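Long-range contacts in putative extracellular solute-binding protein (Bordetella bronchiseptica, PDB 4P56), which probably captures mandelate or a related small acid in the periplasm as the solute-binding component of a TRAP transport system: residues G83-A93 and D236-A246; A114-Y125 and L140-P148. All coordinates share one frame; numbering follows the deposited sequence.

Interaction 1: G83-A93 and D236-A246; sequences GLVDVTFVSHA and DTHAVIINRDA. With RMN ((R)-mandelic acid), chain D.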
loop_
_atom_site.group_PDB
_atom_site.type_symbol
_atom_site.label_atom_id
_atom_site.label_comp_id
_atom_site.label_asym_id
_atom_site.label_seq_id
_atom_site.Cartn_x
_atom_site.Cartn_y
_atom_site.Cartn_z
ATOM N N GLY A 83 0.103 -16.071 -16.722
ATOM C CA GLY A 83 -1.127 -16.845 -16.827
ATOM C C GLY A 83 -1.277 -17.974 -15.806
ATOM O O GLY A 83 -2.145 -18.846 -15.946
ATOM N N LEU A 84 -0.423 -17.970 -14.788
ATOM C CA LEU A 84 -0.489 -18.944 -13.696
ATOM C C LEU A 84 -1.729 -18.726 -12.845
ATOM O O LEU A 84 -2.360 -19.691 -12.359
ATOM C CB LEU A 84 0.776 -18.854 -12.829
ATOM C CG LEU A 84 0.852 -19.770 -11.598
ATOM C CD1 LEU A 84 0.776 -21.267 -12.017
ATOM C CD2 LEU A 84 2.124 -19.451 -10.865
ATOM N N VAL A 85 -2.102 -17.461 -12.676
ATOM C CA VAL A 85 -3.367 -17.102 -12.021
ATOM C C VAL A 85 -3.940 -15.923 -12.753
ATOM O O VAL A 85 -3.220 -15.231 -13.488
ATOM C CB VAL A 85 -3.195 -16.719 -10.515
ATOM C CG1 VAL A 85 -2.640 -17.907 -9.737
ATOM C CG2 VAL A 85 -2.308 -15.489 -10.353
ATOM N N ASP A 86 -5.236 -15.669 -12.561
ATOM C CA ASP A 86 -5.915 -14.663 -13.351
ATOM C C ASP A 86 -5.844 -13.261 -12.722
ATOM O O ASP A 86 -5.728 -12.277 -13.451
ATOM C CB ASP A 86 -7.385 -15.027 -13.547
ATOM C CG ASP A 86 -7.580 -16.243 -14.449
ATOM O OD1 ASP A 86 -6.943 -16.297 -15.526
ATOM O OD2 ASP A 86 -8.357 -17.152 -14.065
ATOM N N VAL A 87 -5.921 -13.191 -11.396
ATOM C CA VAL A 87 -6.034 -11.931 -10.677
ATOM C C VAL A 87 -5.172 -11.943 -9.422
ATOM O O VAL A 87 -5.048 -12.958 -8.748
ATOM C CB VAL A 87 -7.506 -11.677 -10.260
ATOM C CG1 VAL A 87 -7.649 -10.418 -9.409
ATOM C CG2 VAL A 87 -8.401 -11.635 -11.527
ATOM N N THR A 88 -4.548 -10.813 -9.123
ATOM C CA THR A 88 -3.915 -10.674 -7.837
ATOM C C THR A 88 -3.771 -9.216 -7.449
ATOM O O THR A 88 -4.189 -8.339 -8.187
ATOM C CB THR A 88 -2.521 -11.329 -7.809
ATOM O OG1 THR A 88 -2.149 -11.522 -6.454
ATOM C CG2 THR A 88 -1.508 -10.443 -8.483
ATOM N N PHE A 89 -3.168 -8.990 -6.283
ATOM C CA PHE A 89 -2.722 -7.646 -5.887
ATOM C C PHE A 89 -1.217 -7.651 -5.668
ATOM O O PHE A 89 -0.644 -8.666 -5.251
ATOM C CB PHE A 89 -3.431 -7.182 -4.619
ATOM C CG PHE A 89 -3.233 -8.099 -3.453
ATOM C CD1 PHE A 89 -3.975 -9.260 -3.325
ATOM C CD2 PHE A 89 -2.297 -7.800 -2.483
ATOM C CE1 PHE A 89 -3.786 -10.130 -2.246
ATOM C CE2 PHE A 89 -2.103 -8.669 -1.391
ATOM C CZ PHE A 89 -2.850 -9.809 -1.270
ATOM N N VAL A 90 -0.570 -6.531 -5.975
ATOM C CA VAL A 90 0.877 -6.451 -5.838
ATOM C C VAL A 90 1.213 -5.155 -5.144
ATOM O O VAL A 90 0.528 -4.157 -5.349
ATOM C CB VAL A 90 1.592 -6.484 -7.220
ATOM C CG1 VAL A 90 1.405 -7.824 -7.900
ATOM C CG2 VAL A 90 1.102 -5.356 -8.116
ATOM N N SER A 91 2.264 -5.167 -4.331
ATOM C CA SER A 91 2.699 -3.944 -3.697
ATOM C C SER A 91 3.735 -3.241 -4.566
ATOM O O SER A 91 4.717 -3.832 -4.955
ATOM C CB SER A 91 3.318 -4.181 -2.321
ATOM O OG SER A 91 3.924 -2.960 -1.886
ATOM N N HIS A 92 3.515 -1.958 -4.796
ATOM C CA HIS A 92 4.421 -1.166 -5.600
ATOM C C HIS A 92 5.784 -1.042 -4.961
ATOM O O HIS A 92 6.773 -0.809 -5.647
ATOM C CB HIS A 92 3.801 0.191 -5.845
ATOM C CG HIS A 92 2.699 0.110 -6.834
ATOM N ND1 HIS A 92 1.492 0.757 -6.679
ATOM C CD2 HIS A 92 2.632 -0.537 -8.011
ATOM C CE1 HIS A 92 0.715 0.485 -7.708
ATOM N NE2 HIS A 92 1.389 -0.296 -8.539
ATOM N N ALA A 93 5.835 -1.250 -3.658
ATOM C CA ALA A 93 7.104 -1.259 -2.938
ATOM C C ALA A 93 8.005 -2.459 -3.266
ATOM O O ALA A 93 9.205 -2.426 -2.998
ATOM C CB ALA A 93 6.840 -1.211 -1.400
ATOM N N ASP A 236 1.969 3.245 1.221
ATOM C CA ASP A 236 2.326 2.299 0.151
ATOM C C ASP A 236 1.074 2.116 -0.684
ATOM O O ASP A 236 -0.052 2.271 -0.171
ATOM C CB ASP A 236 2.773 0.952 0.724
ATOM C CG ASP A 236 3.141 -0.063 -0.360
ATOM O OD1 ASP A 236 3.631 0.328 -1.464
ATOM O OD2 ASP A 236 2.918 -1.274 -0.107
ATOM N N THR A 237 1.264 1.840 -1.975
ATOM C CA THR A 237 0.134 1.631 -2.876
ATOM C C THR A 237 0.218 0.207 -3.371
ATOM O O THR A 237 1.304 -0.321 -3.516
ATOM C CB THR A 237 0.127 2.627 -4.060
ATOM O OG1 THR A 237 1.416 2.687 -4.680
ATOM C CG2 THR A 237 -0.234 4.061 -3.569
ATOM N N HIS A 238 -0.930 -0.399 -3.618
ATOM C CA HIS A 238 -0.985 -1.677 -4.272
ATOM C C HIS A 238 -1.765 -1.548 -5.566
ATOM O O HIS A 238 -2.591 -0.649 -5.716
ATOM C CB HIS A 238 -1.719 -2.688 -3.380
ATOM C CG HIS A 238 -1.002 -3.035 -2.122
ATOM N ND1 HIS A 238 -1.547 -3.889 -1.186
ATOM C CD2 HIS A 238 0.185 -2.622 -1.612
ATOM C CE1 HIS A 238 -0.711 -4.013 -0.169
ATOM N NE2 HIS A 238 0.345 -3.251 -0.404
ATOM N N ALA A 239 -1.536 -2.473 -6.484
ATOM C CA ALA A 239 -2.311 -2.530 -7.723
ATOM C C ALA A 239 -3.119 -3.820 -7.775
ATOM O O ALA A 239 -2.624 -4.868 -7.405
ATOM C CB ALA A 239 -1.386 -2.448 -8.930
ATOM N N VAL A 240 -4.364 -3.746 -8.254
ATOM C CA VAL A 240 -5.089 -4.965 -8.581
ATOM C C VAL A 240 -5.008 -5.167 -10.123
ATOM O O VAL A 240 -5.339 -4.263 -10.905
ATOM C CB VAL A 240 -6.536 -4.877 -8.101
ATOM C CG1 VAL A 240 -7.315 -6.102 -8.571
ATOM C CG2 VAL A 240 -6.569 -4.771 -6.591
ATOM N N ILE A 241 -4.560 -6.348 -10.538
ATOM C CA ILE A 241 -4.249 -6.638 -11.923
ATOM C C ILE A 241 -4.941 -7.926 -12.400
ATOM O O ILE A 241 -5.282 -8.803 -11.594
ATOM C CB ILE A 241 -2.706 -6.738 -12.142
ATOM C CG1 ILE A 241 -2.088 -7.771 -11.228
ATOM C CG2 ILE A 241 -2.004 -5.381 -11.817
ATOM C CD1 ILE A 241 -0.656 -8.114 -11.545
ATOM N N ILE A 242 -5.167 -8.011 -13.715
ATOM C CA ILE A 242 -5.749 -9.198 -14.314
ATOM C C ILE A 242 -5.021 -9.568 -15.587
ATOM O O ILE A 242 -4.533 -8.720 -16.344
ATOM C CB ILE A 242 -7.288 -9.025 -14.552
ATOM C CG1 ILE A 242 -7.892 -10.327 -15.054
ATOM C CG2 ILE A 242 -7.560 -7.869 -15.517
ATOM C CD1 ILE A 242 -9.438 -10.351 -14.975
ATOM N N ASN A 243 -4.896 -10.865 -15.788
ATOM C CA ASN A 243 -4.253 -11.375 -16.968
ATOM C C ASN A 243 -5.065 -10.922 -18.191
ATOM O O ASN A 243 -6.310 -10.962 -18.175
ATOM C CB ASN A 243 -4.239 -12.895 -16.894
ATOM C CG ASN A 243 -3.742 -13.525 -18.185
ATOM O OD1 ASN A 243 -4.537 -13.796 -19.069
ATOM N ND2 ASN A 243 -2.435 -13.717 -18.302
ATOM N N ARG A 244 -4.380 -10.482 -19.245
ATOM C CA ARG A 244 -5.082 -9.888 -20.386
ATOM C C ARG A 244 -5.902 -10.899 -21.173
ATOM O O ARG A 244 -6.966 -10.579 -21.701
ATOM C CB ARG A 244 -4.086 -9.185 -21.329
ATOM C CG ARG A 244 -3.543 -7.920 -20.732
ATOM C CD ARG A 244 -2.527 -7.262 -21.671
ATOM N NE ARG A 244 -2.268 -5.914 -21.198
ATOM C CZ ARG A 244 -1.219 -5.184 -21.553
ATOM N NH1 ARG A 244 -0.319 -5.672 -22.400
ATOM N NH2 ARG A 244 -1.070 -3.972 -21.036
ATOM N N ASP A 245 -5.393 -12.113 -21.287
ATOM C CA ASP A 245 -6.131 -13.166 -21.993
ATOM C C ASP A 245 -7.421 -13.535 -21.246
ATOM O O ASP A 245 -8.482 -13.713 -21.857
ATOM C CB ASP A 245 -5.229 -14.375 -22.184
ATOM C CG ASP A 245 -4.119 -14.106 -23.204
ATOM O OD1 ASP A 245 -4.361 -13.268 -24.096
ATOM O OD2 ASP A 245 -3.021 -14.710 -23.111
ATOM N N ALA A 246 -7.337 -13.587 -19.921
ATOM C CA ALA A 246 -8.520 -13.873 -19.097
ATOM C C ALA A 246 -9.576 -12.779 -19.265
ATOM O O ALA A 246 -10.761 -13.057 -19.455
ATOM C CB ALA A 246 -8.122 -13.997 -17.660
HETATM C C1 RMN D . 2.137 -3.845 3.276
HETATM C C2 RMN D . 1.566 -4.976 2.712
HETATM C C3 RMN D . 0.503 -5.611 3.328
HETATM C C4 RMN D . 0.020 -5.148 4.539
HETATM C C5 RMN D . 0.596 -4.020 5.117
HETATM C C6 RMN D . 1.645 -3.378 4.479
HETATM C C7 RMN D . 3.305 -3.168 2.612
HETATM C C10 RMN D . 4.548 -3.486 3.388
HETATM O O8 RMN D . 3.204 -1.796 2.616
HETATM O O11 RMN D . 4.942 -2.757 4.361
HETATM O O12 RMN D . 5.192 -4.541 3.107
#
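Two firm hydrogen bonds and one weak one meet at Asp236 OD2. Asp236 OD2 receives Ser91 OG at 2.6 Å on its syn lone pair. The hydroxyl O8 of (R)-mandelic acid donates to Asp236 OD2 at 2.8 Å, and His238 NE2 adds the weak bond in the plane of its own ring. With its CG anti to the backbone N (chi1 179°), Asp236 brings the carboxylate up to Ser91, whose OG also accepts from Ala93 N, closing an ST turn. The His238 ring presents its edge to mandelate C2, and Tyr144 holds ND1. His92 ND1 and Thr237 OG1 share a hydrogen bond of 2.8 Å at the edge of the imidazole.

From here the strands run antiparallel. Thr88 and Val90 exchange paired backbone bonds with Ile241 and Ala239, and Asn243 N donates to Asp86 O at 2.9 Å. Ile241 lies alongside Thr88, CG1 against CG2 at 3.9 Å, while Val87 CG2 meets Ile242 CG1 at 3.8 Å on the other face. At the far end Asn243 OD1 caps the helix by accepting from Ala246 N. Apolar packing thus fills the middle, between polar ends; the Ser91 bond is consistent with a second-shell role, orienting the carboxylate that receives the mandelate hydroxyl.

Interaction 2: A114-Y125 and L140-P148; sequences ATSRSIAAWDTY and LLGIYAHGP. With RMN ((R)-mandelic acid), chain D.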
loop_
_atom_site.group_PDB
_atom_site.type_symbol
_atom_site.label_atom_id
_atom_site.label_comp_id
_atom_site.label_asym_id
_atom_site.label_seq_id
_atom_site.Cartn_x
_atom_site.Cartn_y
_atom_site.Cartn_z
ATOM N N ALA A 114 -6.665 5.834 4.524
ATOM C CA ALA A 114 -6.499 5.005 3.348
ATOM C C ALA A 114 -7.555 5.340 2.294
ATOM O O ALA A 114 -7.285 5.242 1.102
ATOM C CB ALA A 114 -6.605 3.546 3.714
ATOM N N THR A 115 -8.765 5.697 2.723
ATOM C CA THR A 115 -9.827 5.996 1.766
ATOM C C THR A 115 -9.500 7.193 0.900
ATOM O O THR A 115 -9.543 7.117 -0.343
ATOM C CB THR A 115 -11.190 6.167 2.462
ATOM O OG1 THR A 115 -11.571 4.915 3.035
ATOM C CG2 THR A 115 -12.289 6.594 1.445
ATOM N N SER A 116 -9.187 8.321 1.521
ATOM C CA SER A 116 -8.861 9.515 0.744
ATOM C C SER A 116 -7.633 9.307 -0.170
ATOM O O SER A 116 -7.667 9.636 -1.374
ATOM C CB SER A 116 -8.663 10.710 1.695
ATOM O OG SER A 116 -7.511 10.477 2.490
ATOM N N ARG A 117 -6.573 8.712 0.376
ATOM C CA ARG A 117 -5.343 8.457 -0.410
ATOM C C ARG A 117 -5.558 7.486 -1.575
ATOM O O ARG A 117 -4.986 7.672 -2.660
ATOM C CB ARG A 117 -4.248 7.906 0.492
ATOM C CG ARG A 117 -2.862 8.016 -0.091
ATOM C CD ARG A 117 -1.841 7.282 0.797
ATOM N NE ARG A 117 -1.695 7.832 2.135
ATOM C CZ ARG A 117 -0.852 8.817 2.442
ATOM N NH1 ARG A 117 -0.116 9.404 1.500
ATOM N NH2 ARG A 117 -0.751 9.228 3.687
ATOM N N SER A 118 -6.356 6.442 -1.350
ATOM C CA SER A 118 -6.644 5.471 -2.397
ATOM C C SER A 118 -7.381 6.136 -3.552
ATOM O O SER A 118 -7.031 5.974 -4.716
ATOM C CB SER A 118 -7.531 4.332 -1.866
ATOM O OG SER A 118 -6.860 3.553 -0.893
ATOM N N ILE A 119 -8.439 6.863 -3.227
ATOM C CA ILE A 119 -9.252 7.487 -4.260
ATOM C C ILE A 119 -8.415 8.494 -5.029
ATOM O O ILE A 119 -8.422 8.493 -6.251
ATOM C CB ILE A 119 -10.488 8.169 -3.667
ATOM C CG1 ILE A 119 -11.463 7.100 -3.199
ATOM C CG2 ILE A 119 -11.160 9.051 -4.718
ATOM C CD1 ILE A 119 -12.474 7.598 -2.238
ATOM N N ALA A 120 -7.684 9.338 -4.316
ATOM C CA ALA A 120 -6.894 10.370 -4.972
ATOM C C ALA A 120 -5.742 9.751 -5.752
ATOM O O ALA A 120 -5.407 10.202 -6.854
ATOM C CB ALA A 120 -6.382 11.400 -3.939
ATOM N N ALA A 121 -5.154 8.684 -5.227
ATOM C CA ALA A 121 -4.057 8.030 -5.950
ATOM C C ALA A 121 -4.533 7.440 -7.266
ATOM O O ALA A 121 -3.905 7.638 -8.302
ATOM C CB ALA A 121 -3.409 6.951 -5.110
ATOM N N TRP A 122 -5.619 6.678 -7.229
ATOM C CA TRP A 122 -6.159 6.108 -8.459
ATOM C C TRP A 122 -6.592 7.188 -9.440
ATOM O O TRP A 122 -6.303 7.099 -10.626
ATOM C CB TRP A 122 -7.334 5.153 -8.203
ATOM C CG TRP A 122 -8.001 4.847 -9.504
ATOM C CD1 TRP A 122 -9.203 5.297 -9.939
ATOM C CD2 TRP A 122 -7.437 4.078 -10.580
ATOM N NE1 TRP A 122 -9.433 4.847 -11.224
ATOM C CE2 TRP A 122 -8.360 4.098 -11.636
ATOM C CE3 TRP A 122 -6.228 3.376 -10.741
ATOM C CZ2 TRP A 122 -8.126 3.438 -12.847
ATOM C CZ3 TRP A 122 -5.978 2.737 -11.935
ATOM C CH2 TRP A 122 -6.927 2.756 -12.981
ATOM N N ASP A 123 -7.326 8.180 -8.975
ATOM C CA ASP A 123 -7.856 9.182 -9.891
ATOM C C ASP A 123 -6.673 9.854 -10.596
ATOM O O ASP A 123 -6.722 10.129 -11.797
ATOM C CB ASP A 123 -8.720 10.219 -9.160
ATOM C CG ASP A 123 -10.136 9.707 -8.833
ATOM O OD1 ASP A 123 -10.549 8.665 -9.374
ATOM O OD2 ASP A 123 -10.860 10.361 -8.037
ATOM N N THR A 124 -5.593 10.085 -9.862
ATOM C CA THR A 124 -4.434 10.797 -10.426
ATOM C C THR A 124 -3.736 9.877 -11.440
ATOM O O THR A 124 -3.392 10.309 -12.554
ATOM C CB THR A 124 -3.469 11.202 -9.311
ATOM O OG1 THR A 124 -4.126 12.125 -8.405
ATOM C CG2 THR A 124 -2.218 11.849 -9.872
ATOM N N TYR A 125 -3.522 8.621 -11.034
ATOM C CA TYR A 125 -2.836 7.621 -11.864
ATOM C C TYR A 125 -3.599 7.394 -13.173
ATOM O O TYR A 125 -3.026 7.395 -14.250
ATOM C CB TYR A 125 -2.657 6.278 -11.102
ATOM C CG TYR A 125 -1.470 5.460 -11.624
ATOM C CD1 TYR A 125 -1.614 4.603 -12.685
ATOM C CD2 TYR A 125 -0.198 5.630 -11.095
ATOM C CE1 TYR A 125 -0.524 3.879 -13.193
ATOM C CE2 TYR A 125 0.893 4.929 -11.598
ATOM C CZ TYR A 125 0.719 4.049 -12.648
ATOM O OH TYR A 125 1.813 3.354 -13.158
ATOM N N LEU A 140 -4.257 -3.338 -15.748
ATOM C CA LEU A 140 -4.367 -2.682 -14.451
ATOM C C LEU A 140 -5.835 -2.351 -14.200
ATOM O O LEU A 140 -6.432 -1.571 -14.923
ATOM C CB LEU A 140 -3.540 -1.393 -14.435
ATOM C CG LEU A 140 -3.592 -0.536 -13.169
ATOM C CD1 LEU A 140 -3.090 -1.285 -11.943
ATOM C CD2 LEU A 140 -2.816 0.773 -13.363
ATOM N N LEU A 141 -6.410 -2.936 -13.165
ATOM C CA LEU A 141 -7.813 -2.670 -12.844
ATOM C C LEU A 141 -7.931 -1.453 -11.898
ATOM O O LEU A 141 -8.829 -0.629 -12.043
ATOM C CB LEU A 141 -8.470 -3.897 -12.221
ATOM C CG LEU A 141 -8.679 -5.083 -13.146
ATOM C CD1 LEU A 141 -9.234 -6.269 -12.358
ATOM C CD2 LEU A 141 -9.632 -4.756 -14.354
ATOM N N GLY A 142 -7.025 -1.333 -10.938
ATOM C CA GLY A 142 -7.140 -0.262 -9.962
ATOM C C GLY A 142 -5.960 -0.223 -9.017
ATOM O O GLY A 142 -5.138 -1.135 -9.027
ATOM N N ILE A 143 -5.882 0.846 -8.231
ATOM C CA ILE A 143 -4.831 1.026 -7.264
ATOM C C ILE A 143 -5.493 1.474 -5.972
ATOM O O ILE A 143 -6.511 2.147 -5.987
ATOM C CB ILE A 143 -3.819 2.096 -7.727
ATOM C CG1 ILE A 143 -3.002 1.589 -8.910
ATOM C CG2 ILE A 143 -2.906 2.499 -6.581
ATOM C CD1 ILE A 143 -2.202 2.712 -9.625
ATOM N N TYR A 144 -4.913 1.093 -4.853
ATOM C CA TYR A 144 -5.341 1.581 -3.559
ATOM C C TYR A 144 -4.076 1.817 -2.714
ATOM O O TYR A 144 -2.981 1.434 -3.093
ATOM C CB TYR A 144 -6.310 0.587 -2.856
ATOM C CG TYR A 144 -5.735 -0.808 -2.613
ATOM C CD1 TYR A 144 -4.866 -1.053 -1.574
ATOM C CD2 TYR A 144 -6.062 -1.860 -3.433
ATOM C CE1 TYR A 144 -4.336 -2.310 -1.357
ATOM C CE2 TYR A 144 -5.540 -3.128 -3.230
ATOM C CZ TYR A 144 -4.671 -3.341 -2.194
ATOM O OH TYR A 144 -4.142 -4.598 -1.982
ATOM N N ALA A 145 -4.260 2.424 -1.555
ATOM C CA ALA A 145 -3.144 2.690 -0.641
ATOM C C ALA A 145 -3.597 2.295 0.735
ATOM O O ALA A 145 -4.799 2.303 1.001
ATOM C CB ALA A 145 -2.799 4.149 -0.665
ATOM N N HIS A 146 -2.662 1.954 1.621
ATOM C CA HIS A 146 -3.045 1.747 3.002
ATOM C C HIS A 146 -3.042 3.068 3.781
ATOM O O HIS A 146 -2.856 4.145 3.202
ATOM C CB HIS A 146 -2.213 0.621 3.672
ATOM C CG HIS A 146 -0.741 0.900 3.880
ATOM N ND1 HIS A 146 -0.252 1.985 4.588
ATOM C CD2 HIS A 146 0.344 0.128 3.606
ATOM C CE1 HIS A 146 1.062 1.899 4.677
ATOM N NE2 HIS A 146 1.454 0.776 4.087
ATOM N N GLY A 147 -3.256 2.987 5.081
ATOM C CA GLY A 147 -3.367 4.184 5.884
ATOM C C GLY A 147 -2.025 4.770 6.243
ATOM O O GLY A 147 -0.997 4.352 5.718
ATOM N N PRO A 148 -2.032 5.767 7.130
ATOM C CA PRO A 148 -0.826 6.444 7.587
ATOM C C PRO A 148 0.173 5.443 8.149
ATOM O O PRO A 148 -0.193 4.625 9.000
ATOM C CB PRO A 148 -1.322 7.335 8.731
ATOM C CG PRO A 148 -2.771 7.460 8.555
ATOM C CD PRO A 148 -3.260 6.323 7.732
HETATM C C1 RMN D . 2.137 -3.845 3.276
HETATM C C2 RMN D . 1.566 -4.976 2.712
HETATM C C3 RMN D . 0.503 -5.611 3.328
HETATM C C4 RMN D . 0.020 -5.148 4.539
HETATM C C5 RMN D . 0.596 -4.020 5.117
HETATM C C6 RMN D . 1.645 -3.378 4.479
HETATM C C7 RMN D . 3.305 -3.168 2.612
HETATM C C10 RMN D . 4.548 -3.486 3.388
HETATM O O8 RMN D . 3.204 -1.796 2.616
HETATM O O11 RMN D . 4.942 -2.757 4.361
HETATM O O12 RMN D . 5.192 -4.541 3.107
HETATM O O HOH W 1 -3.384 6.738 3.977
#
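Trp122 of helix 114-125 packs on Gly142 and Ile143 of the strand. Its CB sits 3.8 Å from Ile143 O. With CG anti to the backbone N (chi1 168°), the indole is carried along the strand toward Leu140. CE3 comes to 3.6 Å from Ile143 N, and CZ3 has Leu140 CD2 at the ring edge. Over one face of the six-membered ring lies Gly142 CA, a CH-pi contact with the carbon 4.1 Å from the centroid. Leu141 O also lies over a face of the ring, nearest CH2. Leu141 and Gly142 form a classic beta bulge opposite Val240, so the indole packs against the backbone of the bulge itself.

A turn further on, Tyr125 lays its ring under Ile143 CD1, which stands over the face 3.7 Å from the centroid; Leu140 CD2 touches the same ring at CE1. Toward the other end, polar contacts take over. Ala145 N donates to Ser118 OG at 2.9 Å in a nearly straight bond (170°), and that hydroxyl donates in turn to Ala114 O, whose other donor, Ser118 N, arrives from the opposite face of the carbonyl plane. Arg117 passes its CD over Ala145 CB, 3.6 Å away, and a water joins NE to His146 O; Ala105 and Ser110 hold NH1.

His146 ND1 donates to Gly147 O, which fixes the ring's rotation and sets its edge toward mandelate O8. The Ser118 hydroxyl, bonded to both Ala145 N and Ala114 O, and the water bridge thus tie the helix to the backbone that carries this pocket histidine.

In the fold
Both contacts are buried, and they meet in one antiparallel sheet in which strand 237-242 lies between 87-91 and 139-145. Interaction 1 pairs two of those strands edge to edge, chiefly through backbone hydrogen bonds, whereas interaction 2 lays a helix on the third strand and relies on aromatic and aliphatic packing with one direct hydrogen bond across. The two are joined by probable hydrogen bonds, His238 N to Tyr144 O and Val240 O to Leu141 N, both 2.8 Å. Along the chain, interaction 2 is nested within the loop closed by interaction 1. Both have polar contacts at the ligand end, where Asp236 and His238 from one and His146 from the other line the same mandelate pocket.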